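Long-range contacts in restriction endonuclease UbaLAI (Unidentified, PDB 5O63), which recognises a specific DNA sequence through its N-terminal B3 domain and, as a monomeric Type IIE restriction endonuclease, cleaves DNA: residues 24-29 against 108-113; 70-75 against 124-129; 78-83 against 91-96. One frame throughout, in Å; residues are numbered along the deposited sequence.

Contact 1: 24-29 against 108-113; sequences MFAKVL and LTIFLF
Phe111 and Phe25 lie side by side on one face of an antiparallel strand pair, pointing the same way. Phe111 CG stands anti to the carbonyl carbon, beside the backbone N (chi1 -63°), and Phe111 CB rests 3.7 Å from Phe25 O, which sits in plane at the edge of the Phe111 ring. Farther out, Phe111 CD2 touches Phe25 CD2 at 3.6 Å and Phe111 CE2 lies 4.0 Å from Phe25 CE2. CE1 leans on Phe125 and Leu79, while CZ reaches engineered Met95 and Ile92. The rings are near parallel, 15° apart, yet slid so far that they barely overlap. Each residue's N-H bonds to the other's O, and Lys27 and Thr109 repeat the pattern. Thr109 crosses Leu29 at about a right angle, Leu29 CD2 lying 3.7 Å from Thr109 OG1 and also touching Thr109 CG2; OG1 is buried without a polar partner. An alanine in place of Thr109 would probably open a gap against Leu29 CD2. On the other face, CG of engineered Met24 meets Ile110 CG2 at 4.0 Å, beneath helices 3-14 and 136-144. The pair, with Phe25 and Phe111 on one face and helices over the other, is part of the B3-domain pseudobarrel core.

Contact 2: 70-75 against 124-129; sequences DSLSKT and YFDCAN
Asp70 and Phe125 project side by side and point the same way, Asp70 from the last residue of strand 62-70 and Phe125 from within strand 121-128. The carboxylate plane is turned 37° from the ring, and Asp70 OD2 lies at the ring edge, 3.6 Å from Phe125 CD1. Just beyond, Ser71 N donates to Phe125 O at 2.9 Å in an almost straight bond (174°), nearly in line with the carbonyl. The same oxygen takes a second bond, from a water 3.0 Å from Phe125 O, and this water accepts from Leu72 N, so the bonding between the backbones continues one residue further through solvent. The direct bond belongs to the parallel pairing of strands 62-70 and 121-128, the one parallel neighbour pair in a sheet whose other neighbours run antiparallel. Where the first strand ends, the chain turns back: Asp70 OD1 accepts from Ser73 N at 2.8 Å, an Asx motif, and Lys74 and Thr75 both face Asp70 in a G1 beta bulge that leads into strand 75-84.

Ser71 packs its CB against the carboxylate carbon of Asp126, with Ser71 CB 4.0 Å from Asp126 CG. Its OG stands anti to the backbone N (chi1 178°) and lies 2.6 Å from a second water. That water donates to Asp126 OD1 at 2.8 Å, while OD2 is taken by Tyr7 and Arg135, so the buried carboxylate is held at both oxygens and its negative charge is probably offset by the arginine. Leu72 crosses Asp126 at about a right angle, passing CG and CD2 near OD1, and then sets its CD1 3.6 Å from Cys127 SG. On the Asp70 side, His96 also lies against both Asp70 and Leu72.

Contact 3: 78-83 against 91-96; sequences TLAYKY and RITRMH. With nucleotides of chain C.
Thr78 O sits over the centre of one face of the Arg94 guanidinium, 3.5 Å above its plane, while at the edge, in plane, lies a phosphate oxygen of DC2 of chain C. Arg94 NE donates to that OP1 of DC2 at 2.8 Å and 165°; the bend at chi3 (60°) is what places NE there. The Arg91 guanidinium turns its edge to the base of DC4 of chain C, with its NH1 3.3 Å from N4 of DC4. That NH1 also bonds O4 of a thymine base, and Glu89 holds NE by a salt bridge. The Tyr81 ring has Arg91 O in plane at its edge, and Tyr81 CD1 meets Ile92 CD1 at 3.7 Å from an oblique direction. Phosphates are gripped on the face that carries Ala80, Lys82, Arg91 and Thr93. Lys82 NZ bonds OP1 of DC3 of chain C at 2.7 Å and, weakly, OP2 of DC4. Thr93 OG1, set between its own backbone N and carbonyl carbon (chi1 65°), donates to OP2 of DC3 at 2.7 Å. Its hydroxyl also presses against Ala80, with Thr93 OG1 3.3 Å from Ala80 CB. Inward, Leu79 CD2 touches CG of engineered Met95 at 4.0 Å. A water donates to both Thr78 O and Arg94 O, bridging strand 75-84 and the loop after strand 89-93, beyond the last direct pair. Backbone pairs Ala80 with Thr93 and Lys82 with Arg91 make the ladder of an antiparallel beta hairpin, here a DNA-binding surface of the B3 domain that carries both base and phosphate contacts.

How the contacts relate
All three contacts reach one mixed sheet, their centres 11 to 14 Å apart. Along the chain, contact 3 is nested within the loops closed by contacts 1 and 2, whose segments alternate. Contacts 1 and 2 adjoin directly, since strands 108-116 and 121-128 are neighbours: Leu112 pairs with Tyr124 and Ile110 with Asp126. Strand 62-70 stands between strand 121-128 and the hairpin of contact 3, yet the loop that follows strand 89-93 brings engineered Met95 against Phe111 and Phe125. The hairpin gripping the DNA is thus backed by the same hydrophobic core that contacts 1 and 2 help to build.

Contact 1: 24-29 against 108-113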
loop_
_atom_site.group_PDB
_atom_site.type_symbol
_atom_site.label_atom_id
_atom_site.label_comp_id
_atom_site.label_asym_id
_atom_site.label_seq_id
_atom_site.Cartn_x
_atom_site.Cartn_y
_atom_site.Cartn_z
ATOM N N MET A 24 6.556 6.518 -0.561
ATOM C CA MET A 24 5.364 5.933 0.091
ATOM C C MET A 24 4.094 6.309 -0.626
ATOM O O MET A 24 3.912 7.459 -1.069
ATOM C CB MET A 24 5.309 6.389 1.558
ATOM C CG MET A 24 3.989 6.037 2.304
ATOM S SD MET A 24 3.892 6.685 3.982
ATOM C CE MET A 24 3.803 8.413 3.649
ATOM N N PHE A 25 3.194 5.332 -0.740
ATOM C CA PHE A 25 1.804 5.594 -1.096
ATOM C C PHE A 25 0.947 5.059 0.045
ATOM O O PHE A 25 0.952 3.847 0.301
ATOM C CB PHE A 25 1.471 4.917 -2.445
ATOM C CG PHE A 25 -0.006 4.695 -2.681
ATOM C CD1 PHE A 25 -0.939 5.727 -2.643
ATOM C CD2 PHE A 25 -0.471 3.415 -2.945
ATOM C CE1 PHE A 25 -2.323 5.481 -2.867
ATOM C CE2 PHE A 25 -1.825 3.148 -3.174
ATOM C CZ PHE A 25 -2.779 4.169 -3.132
ATOM N N ALA A 26 0.218 5.906 0.746
ATOM C CA ALA A 26 -0.653 5.484 1.859
ATOM C C ALA A 26 -2.056 5.951 1.551
ATOM O O ALA A 26 -2.271 7.064 1.044
ATOM C CB ALA A 26 -0.207 6.044 3.158
ATOM N N LYS A 27 -2.999 5.090 1.866
ATOM C CA LYS A 27 -4.409 5.315 1.489
ATOM C C LYS A 27 -5.303 4.925 2.660
ATOM O O LYS A 27 -5.221 3.816 3.214
ATOM C CB LYS A 27 -4.824 4.524 0.240
ATOM C CG LYS A 27 -6.246 4.897 -0.220
ATOM C CD LYS A 27 -6.815 3.875 -1.244
ATOM C CE LYS A 27 -8.204 4.377 -1.715
ATOM N NZ LYS A 27 -8.928 3.287 -2.553
ATOM N N VAL A 28 -6.180 5.855 3.057
ATOM C CA VAL A 28 -7.298 5.485 3.913
ATOM C C VAL A 28 -8.351 4.851 3.037
ATOM O O VAL A 28 -8.827 5.469 2.050
ATOM C CB VAL A 28 -7.914 6.745 4.628
ATOM C CG1 VAL A 28 -9.046 6.358 5.517
ATOM C CG2 VAL A 28 -6.783 7.516 5.391
ATOM N N LEU A 29 -8.661 3.594 3.337
ATOM C CA LEU A 29 -9.520 2.829 2.421
ATOM C C LEU A 29 -10.926 3.420 2.404
ATOM O O LEU A 29 -11.346 4.112 3.376
ATOM C CB LEU A 29 -9.621 1.342 2.817
ATOM C CG LEU A 29 -8.233 0.650 2.765
ATOM C CD1 LEU A 29 -8.596 -0.873 2.907
ATOM C CD2 LEU A 29 -7.485 1.021 1.518
ATOM N N LEU A 108 -6.364 1.509 6.878
ATOM C CA LEU A 108 -5.261 2.160 6.186
ATOM C C LEU A 108 -4.444 1.079 5.447
ATOM O O LEU A 108 -4.243 0.011 5.996
ATOM C CB LEU A 108 -4.354 2.914 7.211
ATOM C CG LEU A 108 -3.213 3.733 6.648
ATOM C CD1 LEU A 108 -3.742 5.003 5.932
ATOM C CD2 LEU A 108 -2.189 4.151 7.786
ATOM N N THR A 109 -3.983 1.391 4.247
ATOM C CA THR A 109 -2.895 0.626 3.642
ATOM C C THR A 109 -1.700 1.510 3.426
ATOM O O THR A 109 -1.852 2.658 2.989
ATOM C CB THR A 109 -3.329 -0.006 2.317
ATOM O OG1 THR A 109 -3.760 1.005 1.370
ATOM C CG2 THR A 109 -4.410 -1.017 2.557
ATOM N N ILE A 110 -0.501 0.987 3.729
ATOM C CA ILE A 110 0.736 1.685 3.427
ATOM C C ILE A 110 1.551 0.824 2.472
ATOM O O ILE A 110 1.782 -0.340 2.746
ATOM C CB ILE A 110 1.561 1.987 4.664
ATOM C CG1 ILE A 110 0.764 2.828 5.665
ATOM C CG2 ILE A 110 2.949 2.642 4.218
ATOM C CD1 ILE A 110 1.502 2.997 6.942
ATOM N N PHE A 111 1.981 1.408 1.354
ATOM C CA PHE A 111 2.909 0.748 0.456
ATOM C C PHE A 111 4.182 1.581 0.479
ATOM O O PHE A 111 4.138 2.796 0.419
ATOM C CB PHE A 111 2.388 0.685 -0.976
ATOM C CG PHE A 111 1.118 -0.115 -1.167
ATOM C CD1 PHE A 111 1.213 -1.396 -1.678
ATOM C CD2 PHE A 111 -0.151 0.467 -0.931
ATOM C CE1 PHE A 111 0.037 -2.151 -1.894
ATOM C CE2 PHE A 111 -1.315 -0.305 -1.142
ATOM C CZ PHE A 111 -1.178 -1.584 -1.620
ATOM N N LEU A 112 5.324 0.919 0.535
ATOM C CA LEU A 112 6.603 1.621 0.521
ATOM C C LEU A 112 7.422 1.014 -0.605
ATOM O O LEU A 112 7.473 -0.215 -0.714
ATOM C CB LEU A 112 7.333 1.428 1.848
ATOM C CG LEU A 112 8.584 2.247 2.129
ATOM C CD1 LEU A 112 8.153 3.641 2.508
ATOM C CD2 LEU A 112 9.469 1.560 3.241
ATOM N N PHE A 113 8.032 1.848 -1.449
ATOM C CA PHE A 113 8.985 1.359 -2.432
ATOM C C PHE A 113 10.333 1.815 -1.960
ATOM O O PHE A 113 10.562 3.014 -1.839
ATOM C CB PHE A 113 8.704 1.853 -3.860
ATOM C CG PHE A 113 9.739 1.359 -4.849
ATOM C CD1 PHE A 113 9.702 0.062 -5.320
ATOM C CD2 PHE A 113 10.786 2.182 -5.236
ATOM C CE1 PHE A 113 10.673 -0.410 -6.213
ATOM C CE2 PHE A 113 11.748 1.734 -6.131
ATOM C CZ PHE A 113 11.687 0.433 -6.622
#

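Contact 2: 70-75 against 124-129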
loop_
_atom_site.group_PDB
_atom_site.type_symbol
_atom_site.label_atom_id
_atom_site.label_comp_id
_atom_site.label_asym_id
_atom_site.label_seq_id
_atom_site.Cartn_x
_atom_site.Cartn_y
_atom_site.Cartn_z
ATOM N N ASP A 70 5.273 -8.369 3.044
ATOM C CA ASP A 70 4.111 -8.131 3.879
ATOM C C ASP A 70 4.538 -7.969 5.305
ATOM O O ASP A 70 5.052 -8.891 5.938
ATOM C CB ASP A 70 3.123 -9.300 3.767
ATOM C CG ASP A 70 1.914 -9.072 4.589
ATOM O OD1 ASP A 70 1.922 -9.324 5.790
ATOM O OD2 ASP A 70 0.913 -8.637 4.018
ATOM N N SER A 71 4.405 -6.744 5.843
ATOM C CA SER A 71 4.910 -6.462 7.152
ATOM C C SER A 71 4.176 -7.229 8.239
ATOM O O SER A 71 4.768 -7.584 9.223
ATOM C CB SER A 71 4.798 -4.938 7.407
ATOM O OG SER A 71 5.244 -4.576 8.725
ATOM N N LEU A 72 2.882 -7.467 8.067
ATOM C CA LEU A 72 2.139 -8.090 9.158
ATOM C C LEU A 72 2.612 -9.558 9.345
ATOM O O LEU A 72 2.832 -9.992 10.481
ATOM C CB LEU A 72 0.632 -8.061 8.907
ATOM C CG LEU A 72 -0.007 -6.685 9.105
ATOM C CD1 LEU A 72 -1.507 -6.854 8.740
ATOM C CD2 LEU A 72 0.196 -6.366 10.554
ATOM N N SER A 73 2.826 -10.246 8.225
ATOM C CA SER A 73 3.342 -11.628 8.275
ATOM C C SER A 73 4.856 -11.780 8.282
ATOM O O SER A 73 5.373 -12.891 8.494
ATOM C CB SER A 73 2.763 -12.403 7.081
ATOM O OG SER A 73 3.289 -11.963 5.815
ATOM N N LYS A 74 5.576 -10.673 8.106
ATOM C CA LYS A 74 7.021 -10.659 7.886
ATOM C C LYS A 74 7.434 -11.742 6.882
ATOM O O LYS A 74 8.420 -12.462 7.121
ATOM C CB LYS A 74 7.801 -10.817 9.213
ATOM C CG LYS A 74 7.583 -9.651 10.238
ATOM C CD LYS A 74 7.847 -8.281 9.615
ATOM C CE LYS A 74 7.722 -7.117 10.637
ATOM N NZ LYS A 74 7.529 -5.737 10.011
ATOM N N THR A 75 6.681 -11.877 5.777
ATOM C CA THR A 75 7.103 -12.762 4.653
ATOM C C THR A 75 6.964 -12.108 3.281
ATOM O O THR A 75 6.129 -11.210 3.091
ATOM C CB THR A 75 6.269 -14.081 4.614
ATOM O OG1 THR A 75 4.896 -13.741 4.667
ATOM C CG2 THR A 75 6.601 -14.928 5.793
ATOM N N TYR A 124 6.951 -2.918 -0.160
ATOM C CA TYR A 124 6.554 -3.295 1.208
ATOM C C TYR A 124 5.107 -2.937 1.396
ATOM O O TYR A 124 4.690 -1.923 0.881
ATOM C CB TYR A 124 7.349 -2.536 2.244
ATOM C CG TYR A 124 8.793 -2.858 2.166
ATOM C CD1 TYR A 124 9.383 -3.713 3.119
ATOM C CD2 TYR A 124 9.601 -2.331 1.129
ATOM C CE1 TYR A 124 10.747 -4.052 3.069
ATOM C CE2 TYR A 124 10.978 -2.669 1.075
ATOM C CZ TYR A 124 11.528 -3.544 2.052
ATOM O OH TYR A 124 12.878 -3.925 2.062
ATOM N N PHE A 125 4.392 -3.756 2.166
ATOM C CA PHE A 125 2.985 -3.454 2.445
ATOM C C PHE A 125 2.679 -3.599 3.892
ATOM O O PHE A 125 3.048 -4.585 4.524
ATOM C CB PHE A 125 2.130 -4.429 1.623
ATOM C CG PHE A 125 0.686 -4.408 1.957
ATOM C CD1 PHE A 125 0.158 -5.311 2.873
ATOM C CD2 PHE A 125 -0.146 -3.493 1.335
ATOM C CE1 PHE A 125 -1.233 -5.310 3.185
ATOM C CE2 PHE A 125 -1.548 -3.462 1.627
ATOM C CZ PHE A 125 -2.083 -4.372 2.556
ATOM N N ASP A 126 1.898 -2.655 4.440
ATOM C CA ASP A 126 1.444 -2.687 5.821
ATOM C C ASP A 126 -0.021 -2.235 5.820
ATOM O O ASP A 126 -0.450 -1.570 4.902
ATOM C CB ASP A 126 2.297 -1.757 6.667
ATOM C CG ASP A 126 2.157 -1.968 8.178
ATOM O OD1 ASP A 126 1.470 -2.886 8.644
ATOM O OD2 ASP A 126 2.863 -1.249 8.922
ATOM N N CYS A 127 -0.774 -2.675 6.816
ATOM C CA CYS A 127 -2.166 -2.224 6.892
ATOM C C CYS A 127 -2.697 -2.346 8.277
ATOM O O CYS A 127 -2.124 -3.014 9.141
ATOM C CB CYS A 127 -3.028 -2.979 5.934
ATOM S SG CYS A 127 -3.261 -4.691 6.433
ATOM N N ALA A 128 -3.808 -1.660 8.510
ATOM C CA ALA A 128 -4.310 -1.483 9.836
ATOM C C ALA A 128 -5.776 -1.102 9.825
ATOM O O ALA A 128 -6.294 -0.625 8.838
ATOM C CB ALA A 128 -3.496 -0.386 10.567
ATOM N N ASN A 129 -6.421 -1.363 10.963
ATOM C CA ASN A 129 -7.760 -0.844 11.170
ATOM C C ASN A 129 -7.883 -0.236 12.571
ATOM O O ASN A 129 -6.896 -0.101 13.292
ATOM C CB ASN A 129 -8.810 -1.928 10.904
ATOM C CG ASN A 129 -8.811 -3.063 11.932
ATOM O OD1 ASN A 129 -8.506 -2.895 13.116
ATOM N ND2 ASN A 129 -9.250 -4.239 11.455
HETATM O O HOH W 1 3.103 -4.570 10.256
HETATM O O HOH W 2 0.974 -6.290 5.944
#

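Contact 3: 78-83 against 91-96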
loop_
_atom_site.group_PDB
_atom_site.type_symbol
_atom_site.label_atom_id
_atom_site.label_comp_id
_atom_site.label_asym_id
_atom_site.label_seq_id
_atom_site.Cartn_x
_atom_site.Cartn_y
_atom_site.Cartn_z
ATOM N N THR A 78 3.385 -12.151 -3.217
ATOM C CA THR A 78 3.158 -11.627 -4.562
ATOM C C THR A 78 1.788 -10.913 -4.546
ATOM O O THR A 78 0.771 -11.504 -4.174
ATOM C CB THR A 78 3.168 -12.723 -5.640
ATOM O OG1 THR A 78 4.477 -13.334 -5.676
ATOM C CG2 THR A 78 2.887 -12.137 -7.015
ATOM N N LEU A 79 1.804 -9.628 -4.846
ATOM C CA LEU A 79 0.533 -8.938 -5.041
ATOM C C LEU A 79 0.183 -8.895 -6.496
ATOM O O LEU A 79 1.091 -8.978 -7.380
ATOM C CB LEU A 79 0.679 -7.482 -4.475
ATOM C CG LEU A 79 0.930 -7.463 -2.975
ATOM C CD1 LEU A 79 0.982 -5.968 -2.547
ATOM C CD2 LEU A 79 -0.098 -8.290 -2.170
ATOM N N ALA A 80 -1.123 -8.737 -6.780
ATOM C CA ALA A 80 -1.572 -8.584 -8.164
ATOM C C ALA A 80 -1.985 -7.158 -8.415
ATOM O O ALA A 80 -2.604 -6.520 -7.557
ATOM C CB ALA A 80 -2.747 -9.556 -8.518
ATOM N N TYR A 81 -1.614 -6.671 -9.574
ATOM C CA TYR A 81 -1.923 -5.279 -9.992
ATOM C C TYR A 81 -2.838 -5.421 -11.219
ATOM O O TYR A 81 -2.426 -5.962 -12.291
ATOM C CB TYR A 81 -0.611 -4.568 -10.274
ATOM C CG TYR A 81 -0.653 -3.119 -10.697
ATOM C CD1 TYR A 81 -1.741 -2.280 -10.389
ATOM C CD2 TYR A 81 0.449 -2.547 -11.343
ATOM C CE1 TYR A 81 -1.726 -0.934 -10.761
ATOM C CE2 TYR A 81 0.456 -1.215 -11.721
ATOM C CZ TYR A 81 -0.632 -0.424 -11.424
ATOM O OH TYR A 81 -0.603 0.892 -11.811
ATOM N N LYS A 82 -4.109 -5.043 -11.046
ATOM C CA LYS A 82 -5.129 -5.339 -12.045
ATOM C C LYS A 82 -5.557 -4.125 -12.832
ATOM O O LYS A 82 -5.785 -3.070 -12.223
ATOM C CB LYS A 82 -6.377 -5.954 -11.372
ATOM C CG LYS A 82 -6.077 -7.031 -10.310
ATOM C CD LYS A 82 -5.530 -8.353 -10.951
ATOM C CE LYS A 82 -6.578 -8.980 -11.819
ATOM N NZ LYS A 82 -6.017 -10.271 -12.332
ATOM N N TYR A 83 -5.675 -4.253 -14.143
ATOM C CA TYR A 83 -6.325 -3.207 -14.981
ATOM C C TYR A 83 -7.652 -3.775 -15.483
ATOM O O TYR A 83 -7.670 -4.834 -16.114
ATOM C CB TYR A 83 -5.447 -2.840 -16.169
ATOM C CG TYR A 83 -6.159 -2.031 -17.202
ATOM C CD1 TYR A 83 -6.498 -0.711 -16.970
ATOM C CD2 TYR A 83 -6.508 -2.596 -18.445
ATOM C CE1 TYR A 83 -7.128 0.046 -17.945
ATOM C CE2 TYR A 83 -7.163 -1.840 -19.421
ATOM C CZ TYR A 83 -7.474 -0.525 -19.158
ATOM O OH TYR A 83 -8.132 0.228 -20.098
ATOM N N ARG A 91 -6.571 -1.810 -9.621
ATOM C CA ARG A 91 -6.750 -2.283 -8.254
ATOM C C ARG A 91 -5.524 -3.057 -7.851
ATOM O O ARG A 91 -4.895 -3.680 -8.742
ATOM C CB ARG A 91 -7.966 -3.222 -8.152
ATOM C CG ARG A 91 -9.283 -2.579 -8.550
ATOM C CD ARG A 91 -10.316 -3.687 -8.572
ATOM N NE ARG A 91 -11.534 -3.199 -9.203
ATOM C CZ ARG A 91 -12.596 -3.949 -9.516
ATOM N NH1 ARG A 91 -12.627 -5.265 -9.190
ATOM N NH2 ARG A 91 -13.618 -3.377 -10.170
ATOM N N ILE A 92 -5.194 -3.072 -6.564
ATOM C CA ILE A 92 -4.280 -4.080 -5.990
ATOM C C ILE A 92 -5.160 -5.140 -5.351
ATOM O O ILE A 92 -6.165 -4.837 -4.691
ATOM C CB ILE A 92 -3.337 -3.487 -4.899
ATOM C CG1 ILE A 92 -2.719 -2.183 -5.430
ATOM C CG2 ILE A 92 -2.290 -4.556 -4.519
ATOM C CD1 ILE A 92 -1.875 -2.406 -6.735
ATOM N N THR A 93 -4.761 -6.406 -5.545
ATOM C CA THR A 93 -5.426 -7.532 -4.893
ATOM C C THR A 93 -4.373 -8.544 -4.362
ATOM O O THR A 93 -3.149 -8.346 -4.534
ATOM C CB THR A 93 -6.368 -8.297 -5.870
ATOM O OG1 THR A 93 -5.568 -8.910 -6.904
ATOM C CG2 THR A 93 -7.383 -7.394 -6.546
ATOM N N ARG A 94 -4.865 -9.588 -3.677
ATOM C CA ARG A 94 -4.050 -10.601 -2.946
ATOM C C ARG A 94 -3.376 -9.992 -1.700
ATOM O O ARG A 94 -2.409 -10.519 -1.185
ATOM C CB ARG A 94 -2.983 -11.288 -3.895
ATOM C CG ARG A 94 -3.561 -11.761 -5.244
ATOM C CD ARG A 94 -2.498 -12.556 -5.994
ATOM N NE ARG A 94 -2.075 -13.723 -5.213
ATOM C CZ ARG A 94 -0.927 -14.371 -5.485
ATOM N NH1 ARG A 94 -0.225 -14.025 -6.550
ATOM N NH2 ARG A 94 -0.543 -15.369 -4.712
ATOM N N MET A 95 -3.937 -8.894 -1.151
ATOM C CA MET A 95 -3.436 -8.395 0.105
ATOM C C MET A 95 -3.861 -9.189 1.339
ATOM O O MET A 95 -4.722 -10.105 1.308
ATOM C CB MET A 95 -3.869 -6.927 0.268
ATOM C CG MET A 95 -3.163 -6.101 -0.734
ATOM S SD MET A 95 -3.848 -4.429 -0.798
ATOM C CE MET A 95 -5.305 -4.911 -1.730
ATOM N N HIS A 96 -3.140 -8.867 2.423
ATOM C CA HIS A 96 -3.425 -9.425 3.750
ATOM C C HIS A 96 -4.934 -9.383 4.131
ATOM O O HIS A 96 -5.638 -8.397 3.886
ATOM C CB HIS A 96 -2.587 -8.671 4.791
ATOM C CG HIS A 96 -2.492 -9.376 6.093
ATOM N ND1 HIS A 96 -3.558 -9.475 6.964
ATOM C CD2 HIS A 96 -1.453 -10.040 6.668
ATOM C CE1 HIS A 96 -3.162 -10.141 8.042
ATOM N NE2 HIS A 96 -1.883 -10.485 7.892
ATOM P P DC C 3 -6.967 -11.613 -8.998
ATOM O OP1 DC C 3 -5.866 -11.678 -10.018
ATOM O OP2 DC C 3 -7.307 -10.280 -8.479
ATOM O "O5'" DC C 3 -8.257 -12.155 -9.766
ATOM C "C5'" DC C 3 -8.117 -13.418 -10.512
ATOM C "C4'" DC C 3 -9.486 -13.838 -11.029
ATOM O "O4'" DC C 3 -10.370 -14.019 -9.921
ATOM C "C3'" DC C 3 -10.223 -12.871 -11.898
ATOM O "O3'" DC C 3 -9.748 -12.907 -13.224
ATOM C "C2'" DC C 3 -11.654 -13.421 -11.843
ATOM C "C1'" DC C 3 -11.724 -13.861 -10.409
ATOM N N1 DC C 3 -12.425 -12.918 -9.495
ATOM C C2 DC C 3 -13.801 -12.975 -9.448
ATOM O O2 DC C 3 -14.384 -13.704 -10.255
ATOM N N3 DC C 3 -14.442 -12.251 -8.526
ATOM C C4 DC C 3 -13.760 -11.392 -7.704
ATOM N N4 DC C 3 -14.465 -10.704 -6.807
ATOM C C5 DC C 3 -12.326 -11.289 -7.739
ATOM C C6 DC C 3 -11.701 -12.107 -8.650
ATOM P P DC C 2 -5.171 -14.513 -2.903
ATOM O OP1 DC C 2 -3.831 -14.919 -3.445
ATOM O OP2 DC C 2 -5.259 -13.560 -1.738
ATOM O "O5'" DC C 2 -6.019 -13.999 -4.116
ATOM C "C5'" DC C 2 -6.022 -14.694 -5.373
ATOM C "C4'" DC C 2 -7.185 -14.251 -6.234
ATOM O "O4'" DC C 2 -8.437 -14.476 -5.569
ATOM C "C3'" DC C 2 -7.155 -12.769 -6.579
ATOM O "O3'" DC C 2 -6.617 -12.690 -7.937
ATOM C "C2'" DC C 2 -8.648 -12.350 -6.472
ATOM C "C1'" DC C 2 -9.354 -13.728 -6.296
ATOM N N1 DC C 2 -10.638 -13.680 -5.530
ATOM C C2 DC C 2 -11.740 -14.367 -6.114
ATOM O O2 DC C 2 -11.588 -14.915 -7.195
ATOM N N3 DC C 2 -12.916 -14.308 -5.507
ATOM C C4 DC C 2 -13.006 -13.751 -4.283
ATOM N N4 DC C 2 -14.232 -13.740 -3.705
ATOM C C5 DC C 2 -11.902 -13.078 -3.644
ATOM C C6 DC C 2 -10.724 -13.085 -4.294
ATOM P P DC C 4 -9.765 -11.616 -14.139
ATOM O OP1 DC C 4 -9.123 -12.043 -15.447
ATOM O OP2 DC C 4 -9.150 -10.455 -13.376
ATOM O "O5'" DC C 4 -11.277 -11.196 -14.332
ATOM C "C5'" DC C 4 -12.112 -12.150 -15.045
ATOM C "C4'" DC C 4 -13.563 -11.753 -14.938
ATOM O "O4'" DC C 4 -13.942 -11.792 -13.552
ATOM C "C3'" DC C 4 -13.921 -10.363 -15.474
ATOM O "O3'" DC C 4 -14.571 -10.560 -16.673
ATOM C "C2'" DC C 4 -14.922 -9.854 -14.484
ATOM C "C1'" DC C 4 -14.931 -10.835 -13.336
ATOM N N1 DC C 4 -14.644 -10.136 -12.065
ATOM C C2 DC C 4 -15.741 -9.753 -11.285
ATOM O O2 DC C 4 -16.896 -10.033 -11.703
ATOM N N3 DC C 4 -15.514 -9.144 -10.101
ATOM C C4 DC C 4 -14.264 -8.828 -9.729
ATOM N N4 DC C 4 -14.133 -8.154 -8.585
ATOM C C5 DC C 4 -13.113 -9.217 -10.508
ATOM C C6 DC C 4 -13.364 -9.846 -11.694
HETATM O O HOH W 3 -0.128 -12.233 -1.697
#